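Local coordinates for protein putative histidinol-phosphate aminotransferase (Erwinia carotovora atroseptica, PDB 3LY1) that binds pyridoxal 5'-phosphate and probably works as an aminotransferase, putatively one acting on histidinol phosphate, at residues 271-276 / 330-335; 19-24 / 336-341; 94-99 / 134-139; 142-147 / 175-180. All coordinates share one frame; numbering follows the deposited sequence.

Overall arrangement
The four contacts fall into two pairs on opposite sides of the chain's centre, a worked example of how one strand end reaches the cofactor while the joined chain ends stand back. Interactions 1 and 2 have centres 7 Å apart and share the run from strand 327-331 into helix 335-350, where S331 N meets I21 O at 3.0 Å. Interactions 3 and 4, centres 10 Å apart, meet through neighbouring strands, with V96 N 2.8 Å from I144 O. Interactions 2 and 4 come within about 10 Å at their nearest atoms. Interaction 4 reaches pyridoxal phosphate (PLP) through D179; the side chains of L332 in interaction 1 and I21 in interaction 2 each lie about 14 Å from bound PLP.

Interaction 1 (271-276 / 330-335); sequences VSRQIL and ISLGTP
S272 and L332 point at each other's segments from a helix and from the loop just past a strand, and the other side chains arrange themselves around them. With OG anti to its own carbonyl carbon (chi1 -70°), S272 donates to G333 O at 2.6 Å, lying in the carbonyl plane at a C=O...donor angle of 147°. The same OG sits 3.1 Å from P335 N, an approach without bonding because a proline nitrogen has no hydrogen to offer. The proline ring is flanked by V271 on one turn, which crosses it at about a right angle with CG1 nearest, and by I275 on the next, whose CD1 comes to 4.1 Å from P335 CB.

This is the point where strand 327-331 turns into helix 335-350, with T334 at the N-cap, and helix 259-283 packs against that strand-to-helix corner.

L332 sends its two methyls to different neighbours. It crosses R273 obliquely, with CD1 3.6 Å from R273 CB, while L332 CD2 lies 3.8 Å from L276 CD2. L276, with CG anti to the backbone N (chi1 180°), also brings CD2 to within 3.9 Å of I330 CG2. The guanidinium of R273 leaves this apolar seam: its chain bends at chi3, and the group is held by a salt bridge to D270 and by hydrogen bonds to S290 and the carbonyl of G292.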
# COMPACT_ATOMS: atom_id res chain seq x y z
N VAL A 271 -25.07 -7.35 -19.57
CA VAL A 271 -26.22 -8.21 -19.39
C VAL A 271 -26.89 -7.93 -18.03
O VAL A 271 -28.10 -7.81 -17.96
CB VAL A 271 -25.86 -9.70 -19.51
CG1 VAL A 271 -27.09 -10.59 -19.18
CG2 VAL A 271 -25.27 -10.01 -20.93
N SER A 272 -26.09 -7.86 -16.96
CA SER A 272 -26.61 -7.62 -15.63
C SER A 272 -27.34 -6.28 -15.56
O SER A 272 -28.39 -6.18 -14.93
CB SER A 272 -25.51 -7.68 -14.57
OG SER A 272 -25.07 -9.02 -14.43
N ARG A 273 -26.76 -5.25 -16.19
CA ARG A 273 -27.35 -3.92 -16.22
C ARG A 273 -28.78 -3.95 -16.79
O ARG A 273 -29.69 -3.42 -16.17
CB ARG A 273 -26.53 -2.95 -17.06
CG ARG A 273 -27.02 -1.50 -16.96
CD ARG A 273 -26.29 -0.55 -17.91
NE ARG A 273 -24.87 -0.31 -17.59
CZ ARG A 273 -23.84 -0.79 -18.29
NH1 ARG A 273 -24.02 -1.57 -19.34
NH2 ARG A 273 -22.61 -0.50 -17.92
N GLN A 274 -28.95 -4.57 -17.95
CA GLN A 274 -30.26 -4.61 -18.58
C GLN A 274 -31.32 -5.35 -17.71
O GLN A 274 -32.49 -4.97 -17.71
CB GLN A 274 -30.16 -5.20 -19.99
CG GLN A 274 -29.28 -4.34 -20.92
CD GLN A 274 -29.77 -2.90 -21.05
OE1 GLN A 274 -30.89 -2.66 -21.48
NE2 GLN A 274 -28.93 -1.94 -20.68
N ILE A 275 -30.90 -6.36 -16.95
CA ILE A 275 -31.83 -7.03 -16.05
C ILE A 275 -32.34 -6.09 -14.97
O ILE A 275 -33.53 -6.06 -14.68
CB ILE A 275 -31.18 -8.25 -15.39
CG1 ILE A 275 -30.93 -9.31 -16.46
CG2 ILE A 275 -32.09 -8.85 -14.27
CD1 ILE A 275 -30.06 -10.47 -15.98
N LEU A 276 -31.44 -5.32 -14.37
CA LEU A 276 -31.85 -4.35 -13.37
C LEU A 276 -32.72 -3.22 -13.96
O LEU A 276 -33.75 -2.86 -13.35
CB LEU A 276 -30.64 -3.80 -12.63
CG LEU A 276 -30.96 -2.74 -11.56
CD1 LEU A 276 -31.90 -3.26 -10.46
CD2 LEU A 276 -29.63 -2.31 -10.97
N ILE A 330 -26.90 0.67 -6.57
CA ILE A 330 -26.99 -0.76 -6.58
C ILE A 330 -25.86 -1.28 -7.46
O ILE A 330 -25.86 -1.02 -8.65
CB ILE A 330 -28.30 -1.23 -7.24
CG1 ILE A 330 -29.53 -0.65 -6.56
CG2 ILE A 330 -28.35 -2.76 -7.28
CD1 ILE A 330 -29.65 -0.95 -5.07
N SER A 331 -24.88 -1.98 -6.90
CA SER A 331 -23.84 -2.57 -7.78
C SER A 331 -24.39 -3.71 -8.65
O SER A 331 -25.36 -4.41 -8.31
CB SER A 331 -22.57 -3.02 -6.99
OG SER A 331 -22.21 -2.00 -6.02
N LEU A 332 -23.75 -3.93 -9.77
CA LEU A 332 -24.23 -4.96 -10.67
C LEU A 332 -23.55 -6.29 -10.34
O LEU A 332 -22.33 -6.41 -10.41
CB LEU A 332 -24.05 -4.55 -12.11
CG LEU A 332 -24.85 -3.33 -12.58
CD1 LEU A 332 -24.51 -2.97 -14.06
CD2 LEU A 332 -26.35 -3.52 -12.41
N GLY A 333 -24.36 -7.24 -9.89
CA GLY A 333 -23.92 -8.62 -9.66
C GLY A 333 -23.90 -9.44 -10.93
O GLY A 333 -24.01 -8.91 -12.04
N THR A 334 -23.75 -10.76 -10.79
CA THR A 334 -23.77 -11.65 -11.95
C THR A 334 -25.20 -11.60 -12.51
O THR A 334 -26.11 -11.17 -11.78
CB THR A 334 -23.44 -13.11 -11.59
OG1 THR A 334 -24.48 -13.67 -10.77
CG2 THR A 334 -22.09 -13.20 -10.87
N PRO A 335 -25.39 -12.01 -13.78
CA PRO A 335 -26.76 -11.99 -14.35
C PRO A 335 -27.78 -12.77 -13.49
O PRO A 335 -28.90 -12.30 -13.26
CB PRO A 335 -26.56 -12.60 -15.75
CG PRO A 335 -25.12 -12.12 -16.12
CD PRO A 335 -24.37 -12.31 -14.81

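Interaction 2 (19-24 / 336-341); sequences IRINFN and QEMQWV
The indole of W340 is met at a slant by I19 CD1, 3.7 Å from W340 CE3, and the ring of F10 also joins it, the two ring planes inclined at about 50°. On one face of the F23 ring rests N22 CG, offset toward the rim, and F23 makes a cation-pi contact with K50 of the second subunit. The third flat group, the carboxylate of E337, faces water. One water accepts from R20 N and donates to E337 OE2 at 2.9 Å; a second stands between R20 O and E337 OE1, 2.8 Å from the latter.

E337 also belongs to the start of helix 335-350. Its OE1 takes the N-H of T334 while the T334 side chain caps the N-H of E337, the reciprocal pattern of a capping box. The partial positive charge of the helix start would be expected to favour ionised E337. The strand 19-20 beside it pairs in parallel with strand 315-316, so a segment from the start of the chain is built into the region formed by its end.

I19 and E337 slide past one another in opposite directions, I19 CG2 lying 4.1 Å from E337 CD. The I19 and V341 side chains cross obliquely, I19 CD1 3.8 Å from V341 CG2. I21 holds CG1 in the crowded position between N and the carbonyl carbon (chi1 48°), which directs I21 CD1 tip to tip at V341 CG2, at 4.0 Å. I21 CG2 meets the SE atom of M338, a selenomethionine bent at chi2 and chi3, at 4.2 Å.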
# COMPACT_ATOMS: atom_id res chain seq x y z
N ILE A 19 -26.12 -11.77 -1.27
CA ILE A 19 -25.66 -11.20 -2.54
C ILE A 19 -25.02 -9.86 -2.16
O ILE A 19 -25.65 -9.03 -1.50
CB ILE A 19 -26.82 -10.96 -3.54
CG1 ILE A 19 -27.40 -12.29 -4.02
CG2 ILE A 19 -26.36 -10.11 -4.72
CD1 ILE A 19 -28.72 -12.15 -4.79
N ARG A 20 -23.78 -9.65 -2.61
CA ARG A 20 -22.99 -8.50 -2.21
C ARG A 20 -22.91 -7.54 -3.39
O ARG A 20 -22.13 -7.76 -4.30
CB ARG A 20 -21.59 -8.98 -1.78
CG ARG A 20 -21.60 -9.74 -0.43
CD ARG A 20 -20.31 -10.52 -0.16
NE ARG A 20 -19.14 -9.65 0.07
CZ ARG A 20 -17.95 -10.08 0.45
NH1 ARG A 20 -17.74 -11.39 0.68
NH2 ARG A 20 -16.95 -9.23 0.63
N ILE A 21 -23.75 -6.51 -3.38
CA ILE A 21 -23.80 -5.57 -4.51
C ILE A 21 -23.71 -4.19 -3.89
O ILE A 21 -24.50 -3.27 -4.17
CB ILE A 21 -25.05 -5.78 -5.42
CG1 ILE A 21 -26.35 -5.88 -4.60
CG2 ILE A 21 -24.86 -7.02 -6.35
CD1 ILE A 21 -27.62 -6.06 -5.45
N ASN A 22 -22.73 -4.09 -3.01
CA ASN A 22 -22.57 -2.93 -2.15
C ASN A 22 -21.32 -2.08 -2.40
O ASN A 22 -21.30 -0.92 -2.00
CB ASN A 22 -22.65 -3.33 -0.66
CG ASN A 22 -21.74 -4.51 -0.26
OD1 ASN A 22 -21.20 -5.25 -1.11
ND2 ASN A 22 -21.63 -4.72 1.07
N PHE A 23 -20.29 -2.65 -3.02
CA PHE A 23 -18.98 -1.98 -3.11
C PHE A 23 -18.38 -1.92 -4.53
O PHE A 23 -17.16 -1.75 -4.69
CB PHE A 23 -17.98 -2.65 -2.14
CG PHE A 23 -18.34 -2.53 -0.67
CD1 PHE A 23 -18.70 -1.28 -0.11
CD2 PHE A 23 -18.30 -3.64 0.16
CE1 PHE A 23 -19.01 -1.19 1.26
CE2 PHE A 23 -18.62 -3.56 1.51
CZ PHE A 23 -18.99 -2.34 2.06
N ASN A 24 -19.22 -2.04 -5.55
CA ASN A 24 -18.81 -2.00 -6.96
C ASN A 24 -17.70 -2.97 -7.31
O ASN A 24 -16.88 -2.73 -8.22
CB ASN A 24 -18.40 -0.57 -7.40
CG ASN A 24 -19.51 0.47 -7.24
OD1 ASN A 24 -19.24 1.71 -7.15
ND2 ASN A 24 -20.74 -0.00 -7.20
N GLN A 336 -27.36 -13.93 -12.98
CA GLN A 336 -28.25 -14.73 -12.15
C GLN A 336 -28.53 -14.03 -10.83
O GLN A 336 -29.68 -14.05 -10.34
CB GLN A 336 -27.71 -16.13 -11.89
CG GLN A 336 -27.88 -17.07 -13.07
CD GLN A 336 -27.10 -18.35 -12.86
OE1 GLN A 336 -25.87 -18.36 -12.97
NE2 GLN A 336 -27.80 -19.42 -12.55
N GLU A 337 -27.54 -13.34 -10.26
CA GLU A 337 -27.81 -12.59 -9.03
C GLU A 337 -28.81 -11.46 -9.30
O GLU A 337 -29.67 -11.16 -8.45
CB GLU A 337 -26.52 -12.05 -8.40
CG GLU A 337 -25.61 -13.09 -7.74
CD GLU A 337 -24.27 -12.51 -7.29
OE1 GLU A 337 -23.81 -11.47 -7.86
OE2 GLU A 337 -23.66 -13.09 -6.37
N MSE A 338 -28.68 -10.78 -10.44
CA MSE A 338 -29.50 -9.60 -10.71
C MSE A 338 -30.93 -9.98 -11.08
O MSE A 338 -31.86 -9.25 -10.76
CB MSE A 338 -28.87 -8.70 -11.79
CG MSE A 338 -27.61 -8.01 -11.33
SE MSE A 338 -27.61 -7.54 -9.43
CE MSE A 338 -29.00 -6.15 -9.39
N GLN A 339 -31.10 -11.13 -11.74
CA GLN A 339 -32.45 -11.70 -11.93
C GLN A 339 -33.16 -11.99 -10.59
O GLN A 339 -34.34 -11.69 -10.41
CB GLN A 339 -32.42 -12.97 -12.78
CG GLN A 339 -33.83 -13.47 -13.07
CD GLN A 339 -34.62 -12.49 -13.93
OE1 GLN A 339 -34.10 -11.97 -14.92
NE2 GLN A 339 -35.87 -12.20 -13.54
N TRP A 340 -32.45 -12.57 -9.65
CA TRP A 340 -33.02 -12.85 -8.35
C TRP A 340 -33.34 -11.53 -7.61
O TRP A 340 -34.42 -11.38 -6.97
CB TRP A 340 -32.05 -13.70 -7.55
CG TRP A 340 -32.68 -14.34 -6.41
CD1 TRP A 340 -33.29 -15.57 -6.38
CD2 TRP A 340 -32.80 -13.80 -5.11
NE1 TRP A 340 -33.77 -15.82 -5.12
CE2 TRP A 340 -33.48 -14.74 -4.32
CE3 TRP A 340 -32.39 -12.60 -4.52
CZ2 TRP A 340 -33.78 -14.52 -2.97
CZ3 TRP A 340 -32.68 -12.38 -3.17
CH2 TRP A 340 -33.37 -13.34 -2.41
N VAL A 341 -32.41 -10.57 -7.72
CA VAL A 341 -32.63 -9.28 -7.07
C VAL A 341 -33.83 -8.56 -7.70
O VAL A 341 -34.69 -8.03 -6.95
CB VAL A 341 -31.37 -8.36 -7.06
CG1 VAL A 341 -31.72 -6.95 -6.54
CG2 VAL A 341 -30.29 -8.97 -6.17
O HOH W 1 -22.54 -11.75 -4.04
O HOH W 2 -22.05 -9.75 -6.49

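Interaction 3 (94-99 / 134-139); sequences QLVIPE and AAVAAY. With EDO (1,2-ethanediol), chain G.
The end of helix 129-137 and the loop after it run over strand 94-98 with V96 and A135 as the nearer pair of CA atoms, 6.9 Å apart, and Q94 and Y139 following at 8.2 Å. Q94 carries its CG in the crowded position between N and the carbonyl carbon (chi1 71°), then extends, so that its amide lies over one face of the Y139 ring. The two planes differ by only 22°, and Q94 CD stands 3.5 Å above the ring plane, offset toward the rim. Further back, Q94 CG makes a CH-pi contact, 3.9 Å from the Y139 ring centroid. V96 divides its methyls, CG1 meeting A135 CB and CG2 meeting V136 CG2, both at 3.9 Å, the two valines crossing at about a right angle.

The helix belongs to a beta-alpha-beta crossover that leads from strand 115-119 past strand 94-98 to strand 143-148. At the far end of the segment, a 1,2-ethanediol, probably from the crystallisation liquor, donates from O2 to E99 O at 2.9 Å.

The amide-on-ring stack, the CH-pi contact and the methyl packing hold the helix end on the strand, while the hydrogen bond of Y139 OH to the E92 carbonyl limits the ring's rotation.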
# COMPACT_ATOMS: atom_id res chain seq x y z
N GLN A 94 -7.45 25.14 -2.91
CA GLN A 94 -8.83 24.68 -2.80
C GLN A 94 -8.96 23.40 -3.63
O GLN A 94 -8.26 23.25 -4.63
CB GLN A 94 -9.84 25.72 -3.31
CG GLN A 94 -9.84 25.92 -4.82
CD GLN A 94 -11.04 26.73 -5.37
OE1 GLN A 94 -10.98 27.17 -6.51
NE2 GLN A 94 -12.06 26.95 -4.57
N LEU A 95 -9.83 22.51 -3.21
CA LEU A 95 -10.24 21.38 -4.03
C LEU A 95 -11.60 21.76 -4.63
O LEU A 95 -12.49 22.14 -3.88
CB LEU A 95 -10.39 20.11 -3.18
CG LEU A 95 -11.04 18.91 -3.86
CD1 LEU A 95 -10.03 18.31 -4.79
CD2 LEU A 95 -11.53 17.86 -2.83
N VAL A 96 -11.74 21.63 -5.94
CA VAL A 96 -13.00 21.91 -6.65
C VAL A 96 -13.57 20.57 -7.11
O VAL A 96 -12.90 19.80 -7.83
CB VAL A 96 -12.80 22.86 -7.85
CG1 VAL A 96 -14.13 23.05 -8.61
CG2 VAL A 96 -12.28 24.23 -7.37
N ILE A 97 -14.78 20.28 -6.64
CA ILE A 97 -15.47 19.00 -6.93
C ILE A 97 -16.97 19.25 -7.15
O ILE A 97 -17.54 20.25 -6.59
CB ILE A 97 -15.33 17.96 -5.77
CG1 ILE A 97 -15.40 18.61 -4.37
CG2 ILE A 97 -14.00 17.11 -5.92
CD1 ILE A 97 -15.69 17.60 -3.20
N PRO A 98 -17.61 18.37 -7.89
CA PRO A 98 -19.07 18.23 -7.90
C PRO A 98 -19.53 17.83 -6.51
O PRO A 98 -18.79 17.15 -5.80
CB PRO A 98 -19.33 17.09 -8.91
CG PRO A 98 -18.06 16.94 -9.68
CD PRO A 98 -16.98 17.30 -8.71
N GLU A 99 -20.73 18.23 -6.13
CA GLU A 99 -21.21 18.02 -4.78
C GLU A 99 -21.38 16.52 -4.51
O GLU A 99 -21.22 16.08 -3.36
CB GLU A 99 -22.51 18.78 -4.53
CG GLU A 99 -23.05 18.63 -3.12
CD GLU A 99 -24.14 19.61 -2.78
OE1 GLU A 99 -24.59 20.36 -3.69
OE2 GLU A 99 -24.54 19.63 -1.60
N ALA A 134 -15.95 28.04 -13.24
CA ALA A 134 -16.14 29.35 -12.57
C ALA A 134 -15.52 29.34 -11.15
O ALA A 134 -14.98 30.36 -10.67
CB ALA A 134 -17.65 29.70 -12.51
N ALA A 135 -15.62 28.21 -10.48
CA ALA A 135 -15.05 28.05 -9.13
C ALA A 135 -13.54 28.17 -9.16
O ALA A 135 -12.96 28.77 -8.24
CB ALA A 135 -15.45 26.70 -8.54
N VAL A 136 -12.90 27.61 -10.20
CA VAL A 136 -11.45 27.78 -10.39
C VAL A 136 -11.08 29.20 -10.81
O VAL A 136 -10.14 29.79 -10.25
CB VAL A 136 -10.92 26.77 -11.45
CG1 VAL A 136 -9.47 27.08 -11.87
CG2 VAL A 136 -11.02 25.33 -10.93
N ALA A 137 -11.83 29.75 -11.78
CA ALA A 137 -11.51 31.07 -12.33
C ALA A 137 -11.66 32.13 -11.24
O ALA A 137 -10.90 33.14 -11.26
CB ALA A 137 -12.44 31.39 -13.57
N ALA A 138 -12.56 31.92 -10.29
CA ALA A 138 -12.85 32.93 -9.26
C ALA A 138 -11.85 32.91 -8.11
O ALA A 138 -11.85 33.82 -7.29
CB ALA A 138 -14.29 32.76 -8.70
N TYR A 139 -10.97 31.91 -8.08
CA TYR A 139 -10.06 31.69 -6.95
C TYR A 139 -8.62 32.04 -7.32
O TYR A 139 -8.02 31.42 -8.18
CB TYR A 139 -10.20 30.24 -6.51
CG TYR A 139 -9.55 29.92 -5.20
CD1 TYR A 139 -10.14 30.31 -4.00
CD2 TYR A 139 -8.36 29.19 -5.14
CE1 TYR A 139 -9.57 30.01 -2.78
CE2 TYR A 139 -7.77 28.88 -3.91
CZ TYR A 139 -8.38 29.29 -2.74
OH TYR A 139 -7.82 28.98 -1.51
C1 EDO G . -17.87 14.19 -2.37
O1 EDO G . -16.77 14.59 -1.54
C2 EDO G . -18.97 13.39 -1.65
O2 EDO G . -20.24 13.50 -2.37

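Interaction 4 (142-147 / 175-180); sequences PSIVYL and MFIVDE. With PLP (pyridoxal-5'-phosphate), chain E.
I177 lies at the apolar centre, its CD1 pressed to 3.5 Å from I144 CG2, tighter than ordinary van der Waals contact, and its CG2 3.7 Å from Y146 CD1 at the tyrosine's edge. On the opposite face of the sheet V145 and F176 lie side by side, V145 CB 3.8 Å from F176 CD2, and L147 CD1 comes to the edge of the phenylalanine ring.

Between these layers strands 143-148 and 174-179 run parallel, joined by five backbone hydrogen bonds; the straightest, L147 N to I177 O at 2.9 Å, reaches 175° at the hydrogen.

At the polar edge Y146 OH donates to the anti lone pair of D179 OD2 at 2.6 Å, and pyridoxal phosphate N1 donates to the same D179 OD2 at 2.7 Å. The A181 N-H binds D179 OD1. With two donors on OD2 and a third on OD1, this carboxylate would be expected to stay ionised and to stabilise a protonated pyridine, as in fold-type I aminotransferases.

The pair forms a beta-alpha-beta crossover with helix 160-168, which packs on V145, L147 and F176, the last edge-to-face with W166. Helix 76-88 packs against I144, Y146 and I177, and strands 94-98 and 205-210 flank the pair.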
# COMPACT_ATOMS: atom_id res chain seq x y z
N PRO A 142 -4.03 28.37 -5.83
CA PRO A 142 -4.00 27.09 -6.51
C PRO A 142 -5.30 26.27 -6.29
O PRO A 142 -5.93 26.34 -5.23
CB PRO A 142 -2.79 26.37 -5.89
CG PRO A 142 -2.28 27.21 -4.81
CD PRO A 142 -3.07 28.45 -4.71
N SER A 143 -5.68 25.53 -7.32
CA SER A 143 -6.88 24.69 -7.27
C SER A 143 -6.50 23.29 -7.72
O SER A 143 -5.71 23.14 -8.64
CB SER A 143 -7.98 25.17 -8.23
OG SER A 143 -8.45 26.45 -7.91
N ILE A 144 -7.08 22.28 -7.07
CA ILE A 144 -7.06 20.90 -7.59
C ILE A 144 -8.48 20.58 -7.97
O ILE A 144 -9.39 20.81 -7.18
CB ILE A 144 -6.59 19.88 -6.51
CG1 ILE A 144 -5.20 20.27 -5.98
CG2 ILE A 144 -6.62 18.42 -7.06
CD1 ILE A 144 -4.71 19.40 -4.82
N VAL A 145 -8.68 20.03 -9.17
CA VAL A 145 -10.02 19.70 -9.66
C VAL A 145 -10.04 18.18 -9.73
O VAL A 145 -9.14 17.61 -10.32
CB VAL A 145 -10.30 20.28 -11.07
CG1 VAL A 145 -11.74 19.87 -11.54
CG2 VAL A 145 -10.10 21.80 -11.12
N TYR A 146 -11.02 17.54 -9.09
CA TYR A 146 -11.11 16.06 -9.08
C TYR A 146 -12.38 15.64 -9.81
O TYR A 146 -13.48 15.93 -9.34
CB TYR A 146 -11.06 15.55 -7.63
CG TYR A 146 -11.26 14.06 -7.43
CD1 TYR A 146 -10.41 13.14 -8.03
CD2 TYR A 146 -12.30 13.58 -6.64
CE1 TYR A 146 -10.57 11.79 -7.86
CE2 TYR A 146 -12.46 12.21 -6.43
CZ TYR A 146 -11.60 11.32 -7.07
OH TYR A 146 -11.75 9.96 -6.94
N LEU A 147 -12.18 14.97 -10.95
CA LEU A 147 -13.21 14.62 -11.91
C LEU A 147 -13.23 13.10 -12.06
O LEU A 147 -12.30 12.51 -12.56
CB LEU A 147 -12.95 15.25 -13.27
CG LEU A 147 -12.85 16.78 -13.38
CD1 LEU A 147 -12.50 17.17 -14.83
CD2 LEU A 147 -14.15 17.48 -12.90
N MSE A 175 -4.38 21.89 -11.19
CA MSE A 175 -4.07 20.49 -11.50
C MSE A 175 -5.38 19.72 -11.57
O MSE A 175 -6.23 19.86 -10.66
CB MSE A 175 -3.16 19.90 -10.42
CG MSE A 175 -2.92 18.41 -10.51
SE MSE A 175 -2.03 18.00 -12.19
CE MSE A 175 -0.23 18.37 -11.81
N PHE A 176 -5.54 18.91 -12.62
CA PHE A 176 -6.73 18.12 -12.84
C PHE A 176 -6.37 16.70 -12.48
O PHE A 176 -5.39 16.16 -12.98
CB PHE A 176 -7.19 18.17 -14.31
CG PHE A 176 -7.75 19.48 -14.71
CD1 PHE A 176 -6.92 20.50 -15.14
CD2 PHE A 176 -9.12 19.71 -14.63
CE1 PHE A 176 -7.45 21.76 -15.47
CE2 PHE A 176 -9.66 20.95 -14.97
CZ PHE A 176 -8.84 21.98 -15.35
N ILE A 177 -7.15 16.10 -11.59
CA ILE A 177 -7.08 14.67 -11.33
C ILE A 177 -8.32 14.03 -11.97
O ILE A 177 -9.45 14.34 -11.60
CB ILE A 177 -7.09 14.35 -9.82
CG1 ILE A 177 -5.92 15.01 -9.07
CG2 ILE A 177 -7.10 12.82 -9.58
CD1 ILE A 177 -6.10 15.03 -7.53
N VAL A 178 -8.10 13.12 -12.91
CA VAL A 178 -9.17 12.47 -13.63
C VAL A 178 -9.14 10.99 -13.28
O VAL A 178 -8.14 10.31 -13.53
CB VAL A 178 -9.07 12.65 -15.19
CG1 VAL A 178 -10.32 12.12 -15.88
CG2 VAL A 178 -8.81 14.13 -15.58
N ASP A 179 -10.23 10.52 -12.67
CA ASP A 179 -10.32 9.19 -12.07
C ASP A 179 -11.17 8.32 -12.97
O ASP A 179 -12.40 8.46 -13.00
CB ASP A 179 -10.87 9.32 -10.62
CG ASP A 179 -10.92 7.99 -9.86
OD1 ASP A 179 -10.85 6.89 -10.51
OD2 ASP A 179 -11.07 8.07 -8.58
N GLU A 180 -10.51 7.43 -13.72
CA GLU A 180 -11.18 6.59 -14.68
C GLU A 180 -11.27 5.15 -14.22
O GLU A 180 -11.17 4.23 -15.03
CB GLU A 180 -10.48 6.72 -16.02
CG GLU A 180 -10.56 8.17 -16.59
CD GLU A 180 -9.97 8.35 -18.00
OE1 GLU A 180 -9.49 7.37 -18.64
OE2 GLU A 180 -9.99 9.52 -18.47
N1 PLP E . -11.94 5.77 -7.58
C2 PLP E . -13.29 5.49 -7.62
C2A PLP E . -14.19 6.38 -8.44
C3 PLP E . -13.78 4.42 -6.87
O3 PLP E . -15.11 4.16 -6.89
C4 PLP E . -12.88 3.64 -6.09
C4A PLP E . -13.36 2.40 -5.38
O4A PLP E . -14.36 2.55 -4.69
C5 PLP E . -11.52 3.95 -6.06
C6 PLP E . -11.08 5.04 -6.81
C5A PLP E . -10.52 3.16 -5.24
O4P PLP E . -10.40 1.77 -5.61
P PLP E . -9.02 0.99 -5.44
O1P PLP E . -8.22 1.50 -4.28
O2P PLP E . -8.35 1.23 -6.77
O3P PLP E . -9.49 -0.44 -5.27